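Local coordinates for Hcp1 family type VI secretion system effector (Salmonella typhimurium, PDB 5XHH), which probably forms hexameric rings that stack into the tube of the type VI secretion system and carry effectors, as its Hcp relatives do, at residues 79-84 and 98-103. Sequence-based numbering, arbitrary orientation.
Sequences IPQAIL and KYTFTD
Residues 79-84 and 98-103 belong to neighbouring strands 79-88 and 97-102, a beta hairpin inside the antiparallel sheet of the Hcp fold, and they illustrate how backbone hydrogen bonds set the pairing while the two faces of the sheet pack separately. Two pairs, Ala82 with Phe101 and Leu84 with Tyr99, are each closed by reciprocal backbone hydrogen bonds. The straightest is Leu84 N to Tyr99 O, with 171° at the hydrogen, running nearly along the C=O axis. At the end of the register Asp103 N still donates to Pro80 O (2.8 Å), but from well above the carbonyl plane, where the chain turns a corner into strand 104-113.

Phe101 lies on the buried face with Ala82, Leu84 and Tyr99. From CB, which lies 3.9 Å from Ala82 O, chi1 of -50° sets CG beside its own backbone N and anti to the carbonyl carbon. The ring then runs edge-on along residues 79-84: CD1 passes Ala82 O, and CE1 lies 4.0 Å from Leu84 CB, which sits in the ring plane. Leu84 CD1 approaches Tyr99 CD2 obliquely, at 4.4 Å. Beyond the hairpin, Leu56 of strand 51-61 touches both Leu84 and Phe101, while Phe129 meets the Phe101 ring and Trp30 and Trp32 meet that of Tyr99, joining this face to the second sheet.

The opposite face, with Gln81, Ile83 and Thr100, is partly exposed. Gln81, extended beyond CG, crosses Thr100 obliquely, with Gln81 NE2 near Thr100 CG2. The extended Lys98 chain crosses Ile83 obliquely, CG and CD passing the branch methyl before Lys98 CE comes within 3.6 Å of Ile83 CG2.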
loop_
_atom_site.group_PDB
_atom_site.type_symbol
_atom_site.label_atom_id
_atom_site.label_comp_id
_atom_site.label_asym_id
_atom_site.label_seq_id
_atom_site.Cartn_x
_atom_site.Cartn_y
_atom_site.Cartn_z
ATOM N N ILE A 79 -4.180 10.027 -6.017
ATOM C CA ILE A 79 -3.058 10.096 -5.086
ATOM C C ILE A 79 -1.771 9.982 -5.900
ATOM O O ILE A 79 -1.565 8.956 -6.557
ATOM C CB ILE A 79 -3.120 8.980 -4.039
ATOM C CG1 ILE A 79 -4.401 9.074 -3.218
ATOM C CG2 ILE A 79 -1.885 9.031 -3.166
ATOM C CD1 ILE A 79 -4.666 7.829 -2.393
ATOM N N PRO A 80 -0.904 11.001 -5.905
ATOM C CA PRO A 80 0.345 10.891 -6.700
ATOM C C PRO A 80 1.217 9.702 -6.323
ATOM O O PRO A 80 1.579 8.916 -7.202
ATOM C CB PRO A 80 1.043 12.237 -6.436
ATOM C CG PRO A 80 -0.120 13.200 -6.212
ATOM C CD PRO A 80 -1.166 12.384 -5.464
ATOM N N GLN A 81 1.552 9.519 -5.046
ATOM C CA GLN A 81 2.378 8.369 -4.701
ATOM C C GLN A 81 2.092 7.900 -3.277
ATOM O O GLN A 81 1.462 8.599 -2.474
ATOM C CB GLN A 81 3.881 8.665 -4.891
ATOM C CG GLN A 81 4.569 9.341 -3.736
ATOM C CD GLN A 81 6.100 9.267 -3.803
ATOM O OE1 GLN A 81 6.762 9.530 -2.813
ATOM N NE2 GLN A 81 6.657 8.924 -4.966
ATOM N N ALA A 82 2.557 6.682 -2.995
ATOM C CA ALA A 82 2.500 6.081 -1.673
ATOM C C ALA A 82 3.725 5.198 -1.515
ATOM O O ALA A 82 4.152 4.566 -2.473
ATOM C CB ALA A 82 1.224 5.245 -1.472
ATOM N N ILE A 83 4.283 5.149 -0.313
ATOM C CA ILE A 83 5.514 4.414 -0.065
ATOM C C ILE A 83 5.265 3.450 1.076
ATOM O O ILE A 83 4.894 3.866 2.179
ATOM C CB ILE A 83 6.689 5.342 0.271
ATOM C CG1 ILE A 83 6.903 6.357 -0.853
ATOM C CG2 ILE A 83 7.932 4.509 0.506
ATOM C CD1 ILE A 83 7.975 7.417 -0.547
ATOM N N LEU A 84 5.471 2.167 0.818
ATOM C CA LEU A 84 5.296 1.122 1.808
ATOM C C LEU A 84 6.682 0.616 2.169
ATOM O O LEU A 84 7.433 0.190 1.292
ATOM C CB LEU A 84 4.404 0.003 1.261
ATOM C CG LEU A 84 3.824 -1.029 2.232
ATOM C CD1 LEU A 84 2.895 -1.995 1.492
ATOM C CD2 LEU A 84 4.921 -1.813 2.924
ATOM N N LYS A 98 11.041 -1.952 0.350
ATOM C CA LYS A 98 10.284 -0.740 0.023
ATOM C C LYS A 98 9.535 -0.886 -1.300
ATOM O O LYS A 98 10.106 -1.322 -2.297
ATOM C CB LYS A 98 11.222 0.473 -0.028
ATOM C CG LYS A 98 10.578 1.779 -0.462
ATOM C CD LYS A 98 11.497 2.981 -0.091
ATOM C CE LYS A 98 11.229 4.191 -0.968
ATOM N NZ LYS A 98 11.883 5.491 -0.527
ATOM N N TYR A 99 8.251 -0.538 -1.305
ATOM C CA TYR A 99 7.476 -0.410 -2.532
ATOM C C TYR A 99 7.052 1.043 -2.687
ATOM O O TYR A 99 6.484 1.633 -1.759
ATOM C CB TYR A 99 6.220 -1.293 -2.537
ATOM C CG TYR A 99 6.452 -2.762 -2.293
ATOM C CD1 TYR A 99 6.889 -3.599 -3.310
ATOM C CD2 TYR A 99 6.199 -3.320 -1.054
ATOM C CE1 TYR A 99 7.094 -4.966 -3.084
ATOM C CE2 TYR A 99 6.405 -4.664 -0.815
ATOM C CZ TYR A 99 6.850 -5.480 -1.837
ATOM O OH TYR A 99 7.035 -6.804 -1.584
ATOM N N THR A 100 7.291 1.604 -3.858
ATOM C CA THR A 100 6.856 2.957 -4.199
ATOM C C THR A 100 5.797 2.821 -5.284
ATOM O O THR A 100 6.094 2.368 -6.393
ATOM C CB THR A 100 8.036 3.815 -4.663
ATOM O OG1 THR A 100 8.983 3.915 -3.595
ATOM C CG2 THR A 100 7.573 5.195 -5.029
ATOM N N PHE A 101 4.564 3.167 -4.947
ATOM C CA PHE A 101 3.437 3.109 -5.864
ATOM C C PHE A 101 3.133 4.523 -6.341
ATOM O O PHE A 101 3.329 5.494 -5.603
ATOM C CB PHE A 101 2.177 2.535 -5.201
ATOM C CG PHE A 101 2.380 1.235 -4.466
ATOM C CD1 PHE A 101 2.736 1.225 -3.127
ATOM C CD2 PHE A 101 2.148 0.025 -5.097
ATOM C CE1 PHE A 101 2.893 0.015 -2.436
ATOM C CE2 PHE A 101 2.303 -1.172 -4.426
ATOM C CZ PHE A 101 2.675 -1.183 -3.099
ATOM N N THR A 102 2.642 4.639 -7.575
ATOM C CA THR A 102 2.194 5.942 -8.048
ATOM C C THR A 102 0.809 5.844 -8.663
ATOM O O THR A 102 0.387 4.779 -9.118
ATOM C CB THR A 102 3.137 6.557 -9.097
ATOM O OG1 THR A 102 3.030 5.822 -10.316
ATOM C CG2 THR A 102 4.569 6.578 -8.612
ATOM N N ASP A 103 0.127 6.992 -8.698
ATOM C CA ASP A 103 -1.160 7.143 -9.374
ATOM C C ASP A 103 -2.181 6.159 -8.798
ATOM O O ASP A 103 -2.609 5.194 -9.431
ATOM C CB ASP A 103 -0.991 6.967 -10.889
ATOM C CG ASP A 103 -2.299 7.055 -11.644
ATOM O OD1 ASP A 103 -3.090 7.978 -11.364
ATOM O OD2 ASP A 103 -2.532 6.187 -12.512
#